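Local coordinates for geranyltranstransferase (Legionella pneumophila subsp. pneumophila, PDB 3LOM), which probably condenses isopentenyl diphosphate with allylic diphosphates, with the help of magnesium, to make farnesyl or geranylgeranyl diphosphate in isoprenoid biosynthesis, at residues Arg19-Leu24 and Asp73-Ala77; Ala127-Leu132 and Ile147-Val152. One frame throughout, in Å; residues are numbered along the deposited sequence.

From the N terminus, helix 5-28 comes first, and interaction 1 sets its 19-24 turns across helix 69-91, closing a loop of 48 residues that contains helices 36-46 and 53-64. The chain then runs on through helix 69-91 and reaches helix 113-135, after which it turns back into helix 141-155; interaction 2 closes that hairpin over only 14 residues. The two loops follow one another in series and neither encloses nor crosses the other. In space they meet through Ile-74, whose CG2 lies 3.6 Å from Val-130 O. Helix 69-91 touches the N-terminal helix as well as the 113-135/141-155 pair, its Thr-82 meeting both Ala-127 and Leu-151.

Interaction 1 (Arg19-Leu24 and Asp73-Ala77); sequences RHELYL and DIIAA
Arg-19 grips Asp-73 side-on in a salt bridge of two hydrogen bonds, with NE reaching OD1 of the aspartate at 2.8 Å and NH2 reaching its OD2 at 2.8 Å. Guanidinium and carboxylate lie nearly coplanar, 28° apart; the NH2 bond is the straighter, with Asp-73 OD2 in the guanidinium plane, whereas OD1 offers its syn lone pair from a little outside that plane. An extended arginine suits this place because its chain spans the gap between helices. The hydroxyl of Tyr-59 on helix 53-64 is also hydrogen-bonded to OD1, which further holds the carboxylate. With CG of Tyr-23 anti to its backbone N (chi1 -172°), the ring lies flat against Asp-73, whose CB sits 3.7 Å from the ring centroid in a CH-pi contact almost on the normal. The segments 19-24 and 73-77 cross at -83° within the all-helical isoprenoid synthase fold. Farther along, the ring edge meets the methyl of Ala-77, small enough to admit it, and Tyr-23 OH, weakly hydrogen-bonded to Arg-134 of helix 113-135, lies 3.3 Å from Ile-74 CG1. His-20 turns its ring edge to a water, 2.9 Å from its ND1, that donates to Asp-73 O and bridges imidazole and backbone.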
loop_
_atom_site.group_PDB
_atom_site.type_symbol
_atom_site.label_atom_id
_atom_site.label_comp_id
_atom_site.label_asym_id
_atom_site.label_seq_id
_atom_site.Cartn_x
_atom_site.Cartn_y
_atom_site.Cartn_z
ATOM N N ARG A 19 24.785 -6.004 -1.077
ATOM C CA ARG A 19 23.913 -7.005 -1.699
ATOM C C ARG A 19 22.479 -6.489 -1.829
ATOM O O ARG A 19 21.835 -6.662 -2.877
ATOM C CB ARG A 19 23.953 -8.327 -0.914
ATOM C CG ARG A 19 22.877 -9.326 -1.334
ATOM C CD ARG A 19 23.065 -10.726 -0.769
ATOM N NE ARG A 19 22.157 -11.647 -1.458
ATOM C CZ ARG A 19 22.421 -12.922 -1.736
ATOM N NH1 ARG A 19 23.581 -13.464 -1.383
ATOM N NH2 ARG A 19 21.520 -13.658 -2.376
ATOM N N HIS A 20 22.005 -5.831 -0.769
ATOM C CA HIS A 20 20.649 -5.292 -0.719
ATOM C C HIS A 20 20.439 -4.155 -1.729
ATOM O O HIS A 20 19.427 -4.132 -2.443
ATOM C CB HIS A 20 20.289 -4.855 0.714
ATOM C CG HIS A 20 19.143 -3.893 0.786
ATOM N ND1 HIS A 20 17.855 -4.240 0.432
ATOM C CD2 HIS A 20 19.093 -2.591 1.160
ATOM C CE1 HIS A 20 17.061 -3.194 0.588
ATOM N NE2 HIS A 20 17.789 -2.182 1.028
ATOM N N GLU A 21 21.397 -3.233 -1.788
ATOM C CA GLU A 21 21.344 -2.112 -2.738
ATOM C C GLU A 21 21.389 -2.584 -4.195
ATOM O O GLU A 21 20.673 -2.058 -5.053
ATOM C CB GLU A 21 22.476 -1.128 -2.462
ATOM C CG GLU A 21 22.327 -0.373 -1.148
ATOM C CD GLU A 21 23.510 0.525 -0.840
ATOM O OE1 GLU A 21 24.496 0.510 -1.605
ATOM O OE2 GLU A 21 23.452 1.254 0.173
ATOM N N LEU A 22 22.213 -3.602 -4.446
ATOM C CA LEU A 22 22.386 -4.183 -5.772
ATOM C C LEU A 22 21.111 -4.905 -6.196
ATOM O O LEU A 22 20.723 -4.857 -7.370
ATOM C CB LEU A 22 23.569 -5.157 -5.754
ATOM C CG LEU A 22 24.740 -5.079 -6.746
ATOM C CD1 LEU A 22 25.109 -3.649 -7.158
ATOM C CD2 LEU A 22 25.958 -5.799 -6.157
ATOM N N TYR A 23 20.454 -5.555 -5.233
ATOM C CA TYR A 23 19.197 -6.249 -5.506
ATOM C C TYR A 23 18.054 -5.272 -5.775
ATOM O O TYR A 23 17.179 -5.566 -6.583
ATOM C CB TYR A 23 18.823 -7.234 -4.386
ATOM C CG TYR A 23 17.626 -8.092 -4.738
ATOM C CD1 TYR A 23 16.347 -7.777 -4.269
ATOM C CD2 TYR A 23 17.765 -9.201 -5.571
ATOM C CE1 TYR A 23 15.239 -8.557 -4.620
ATOM C CE2 TYR A 23 16.673 -9.977 -5.921
ATOM C CZ TYR A 23 15.414 -9.650 -5.438
ATOM O OH TYR A 23 14.332 -10.420 -5.785
ATOM N N LEU A 24 18.068 -4.116 -5.109
ATOM C CA LEU A 24 17.045 -3.085 -5.337
ATOM C C LEU A 24 17.135 -2.449 -6.723
ATOM O O LEU A 24 16.105 -2.261 -7.375
ATOM C CB LEU A 24 17.081 -1.995 -4.258
ATOM C CG LEU A 24 16.073 -2.088 -3.110
ATOM C CD1 LEU A 24 16.245 -0.908 -2.153
ATOM C CD2 LEU A 24 14.638 -2.159 -3.640
ATOM N N ASP A 73 16.679 -11.756 0.130
ATOM C CA ASP A 73 16.772 -10.563 -0.721
ATOM C C ASP A 73 15.412 -9.913 -0.927
ATOM O O ASP A 73 15.273 -8.694 -0.793
ATOM C CB ASP A 73 17.356 -10.915 -2.098
ATOM C CG ASP A 73 18.819 -11.309 -2.039
ATOM O OD1 ASP A 73 19.573 -10.720 -1.235
ATOM O OD2 ASP A 73 19.216 -12.207 -2.813
ATOM N N ILE A 74 14.428 -10.751 -1.244
ATOM C CA ILE A 74 13.062 -10.332 -1.541
ATOM C C ILE A 74 12.376 -9.740 -0.313
ATOM O O ILE A 74 11.795 -8.649 -0.395
ATOM C CB ILE A 74 12.231 -11.514 -2.093
ATOM C CG1 ILE A 74 12.893 -12.074 -3.355
ATOM C CG2 ILE A 74 10.793 -11.091 -2.375
ATOM C CD1 ILE A 74 12.551 -13.521 -3.652
ATOM N N ILE A 75 12.469 -10.452 0.815
ATOM C CA ILE A 75 11.837 -10.026 2.072
ATOM C C ILE A 75 12.397 -8.689 2.545
ATOM O O ILE A 75 11.631 -7.784 2.892
ATOM C CB ILE A 75 11.934 -11.111 3.195
ATOM C CG1 ILE A 75 11.190 -12.386 2.773
ATOM C CG2 ILE A 75 11.371 -10.573 4.527
ATOM C CD1 ILE A 75 11.264 -13.536 3.775
ATOM N N ALA A 76 13.724 -8.569 2.511
ATOM C CA ALA A 76 14.438 -7.341 2.873
ATOM C C ALA A 76 14.151 -6.146 1.952
ATOM O O ALA A 76 14.188 -4.995 2.395
ATOM C CB ALA A 76 15.929 -7.612 2.911
ATOM N N ALA A 77 13.880 -6.423 0.678
ATOM C CA ALA A 77 13.551 -5.378 -0.285
ATOM C C ALA A 77 12.175 -4.814 0.027
ATOM O O ALA A 77 12.000 -3.595 0.094
ATOM C CB ALA A 77 13.593 -5.921 -1.712
HETATM O O HOH W 1 17.750 -7.045 -0.240
#

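Interaction 2 (Ala127-Leu132 and Ile147-Val152); sequences AIEVLL and ITQVLV
Leu-131 and Leu-151 meet methyl to methyl, CD1 of the former 3.8 Å from CD2 of the latter, and aliphatic packing of this kind makes up nearly all of the contact. Leucine suits position 131 because its two methyls part to different neighbours: while CD1 meets Leu-151, CD2 reaches CG2 of Ile-147 at 3.9 Å. Ala-127, a turn earlier, offers just a methyl to the same Leu-151 CD2. Along one flank Ile-128 lies across Val-152 at about a right angle, its CD1 3.9 Å from the valine CG2; the methyls of isoleucine and valine supply apolar surface suited to this buried place.

Thr-148 brings both branches of a mixed side chain to the contact. Its CG2, anti to the backbone N, touches both Leu-131 CD1, at 3.8 Å, and Ile-128 CG2, at 4.0 Å. The hydroxyl turns the other way, beside its own backbone N (chi1 -44°), and is hydrogen-bonded to the backbone carbonyl oxygen of Val-144, one turn back. That bond satisfies a buried polar atom, so OG1 can sit 3.8 Å from Leu-132 CD2 among apolar groups. Leu-132 of the second subunit also packs on Thr-148, placing this flank at the dimer interface.

Leu-81 and Thr-82 of helix 69-91 touch Ala-127, and Met-199 of helix 178-201 touches Leu-151. The two segments run antiparallel at 166°, their axes 10.5 Å apart, as the arms of a helical hairpin in the all-alpha bundle of the FPP/GGPP synthase family.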
loop_
_atom_site.group_PDB
_atom_site.type_symbol
_atom_site.label_atom_id
_atom_site.label_comp_id
_atom_site.label_asym_id
_atom_site.label_seq_id
_atom_site.Cartn_x
_atom_site.Cartn_y
_atom_site.Cartn_z
ATOM N N ALA A 127 6.360 -3.048 -2.655
ATOM C CA ALA A 127 6.734 -3.994 -1.604
ATOM C C ALA A 127 5.894 -5.265 -1.651
ATOM O O ALA A 127 6.427 -6.366 -1.530
ATOM C CB ALA A 127 6.603 -3.338 -0.257
ATOM N N ILE A 128 4.591 -5.095 -1.863
ATOM C CA ILE A 128 3.644 -6.201 -1.988
ATOM C C ILE A 128 3.779 -6.930 -3.335
ATOM O O ILE A 128 3.745 -8.163 -3.360
ATOM C CB ILE A 128 2.200 -5.709 -1.723
ATOM C CG1 ILE A 128 2.107 -5.160 -0.298
ATOM C CG2 ILE A 128 1.173 -6.820 -1.921
ATOM C CD1 ILE A 128 1.114 -4.034 -0.146
ATOM N N GLU A 129 3.947 -6.183 -4.435
ATOM C CA GLU A 129 4.206 -6.770 -5.771
ATOM C C GLU A 129 5.441 -7.670 -5.773
ATOM O O GLU A 129 5.378 -8.810 -6.224
ATOM C CB GLU A 129 4.353 -5.680 -6.846
ATOM C CG GLU A 129 4.450 -6.202 -8.292
ATOM C CD GLU A 129 3.970 -5.200 -9.344
ATOM O OE1 GLU A 129 3.662 -5.634 -10.476
ATOM O OE2 GLU A 129 3.885 -3.990 -9.053
ATOM N N VAL A 130 6.544 -7.142 -5.244
ATOM C CA VAL A 130 7.809 -7.858 -5.100
ATOM C C VAL A 130 7.659 -9.160 -4.299
ATOM O O VAL A 130 8.202 -10.196 -4.697
ATOM C CB VAL A 130 8.888 -6.941 -4.466
ATOM C CG1 VAL A 130 10.167 -7.707 -4.135
ATOM C CG2 VAL A 130 9.198 -5.790 -5.401
ATOM N N LEU A 131 6.914 -9.107 -3.191
ATOM C CA LEU A 131 6.653 -10.301 -2.387
ATOM C C LEU A 131 5.903 -11.343 -3.195
ATOM O O LEU A 131 6.339 -12.480 -3.282
ATOM C CB LEU A 131 5.874 -9.974 -1.113
ATOM C CG LEU A 131 6.611 -9.270 0.025
ATOM C CD1 LEU A 131 5.616 -8.809 1.073
ATOM C CD2 LEU A 131 7.696 -10.131 0.649
ATOM N N LEU A 132 4.800 -10.937 -3.815
ATOM C CA LEU A 132 3.959 -11.861 -4.565
ATOM C C LEU A 132 4.575 -12.497 -5.818
ATOM O O LEU A 132 4.448 -13.709 -5.991
ATOM C CB LEU A 132 2.624 -11.214 -4.918
ATOM C CG LEU A 132 1.710 -10.773 -3.773
ATOM C CD1 LEU A 132 0.442 -10.233 -4.382
ATOM C CD2 LEU A 132 1.419 -11.894 -2.764
ATOM N N ILE A 147 3.532 -14.534 4.677
ATOM C CA ILE A 147 4.642 -13.567 4.695
ATOM C C ILE A 147 4.132 -12.146 4.414
ATOM O O ILE A 147 4.517 -11.184 5.093
ATOM C CB ILE A 147 5.764 -13.969 3.685
ATOM C CG1 ILE A 147 6.612 -15.109 4.257
ATOM C CG2 ILE A 147 6.674 -12.776 3.319
ATOM C CD1 ILE A 147 7.349 -15.912 3.215
ATOM N N THR A 148 3.242 -12.033 3.432
ATOM C CA THR A 148 2.699 -10.742 3.012
ATOM C C THR A 148 1.710 -10.215 4.061
ATOM O O THR A 148 1.621 -8.999 4.279
ATOM C CB THR A 148 2.055 -10.835 1.609
ATOM O OG1 THR A 148 2.908 -11.591 0.741
ATOM C CG2 THR A 148 1.840 -9.448 1.004
ATOM N N GLN A 149 1.003 -11.140 4.715
ATOM C CA GLN A 149 0.115 -10.844 5.848
ATOM C C GLN A 149 0.853 -10.128 6.971
ATOM O O GLN A 149 0.382 -9.107 7.468
ATOM C CB GLN A 149 -0.504 -12.136 6.390
ATOM C CG GLN A 149 -1.800 -11.953 7.170
ATOM C CD GLN A 149 -3.036 -12.217 6.326
ATOM O OE1 GLN A 149 -3.718 -11.283 5.900
ATOM N NE2 GLN A 149 -3.329 -13.491 6.079
ATOM N N VAL A 150 2.015 -10.654 7.350
ATOM C CA VAL A 150 2.847 -10.051 8.395
ATOM C C VAL A 150 3.177 -8.564 8.142
ATOM O O VAL A 150 3.017 -7.736 9.043
ATOM C CB VAL A 150 4.144 -10.864 8.619
ATOM C CG1 VAL A 150 5.053 -10.174 9.629
ATOM C CG2 VAL A 150 3.821 -12.291 9.084
ATOM N N LEU A 151 3.607 -8.238 6.919
ATOM C CA LEU A 151 4.009 -6.874 6.556
ATOM C C LEU A 151 2.828 -5.916 6.533
ATOM O O LEU A 151 2.904 -4.799 7.038
ATOM C CB LEU A 151 4.698 -6.858 5.180
ATOM C CG LEU A 151 5.281 -5.537 4.653
ATOM C CD1 LEU A 151 6.427 -5.028 5.522
ATOM C CD2 LEU A 151 5.762 -5.716 3.227
ATOM N N VAL A 152 1.743 -6.379 5.936
ATOM C CA VAL A 152 0.542 -5.598 5.754
ATOM C C VAL A 152 -0.255 -5.379 7.076
ATOM O O VAL A 152 -0.888 -4.329 7.259
ATOM C CB VAL A 152 -0.258 -6.214 4.571
ATOM C CG1 VAL A 152 -1.707 -6.359 4.866
ATOM C CG2 VAL A 152 -0.033 -5.383 3.305
#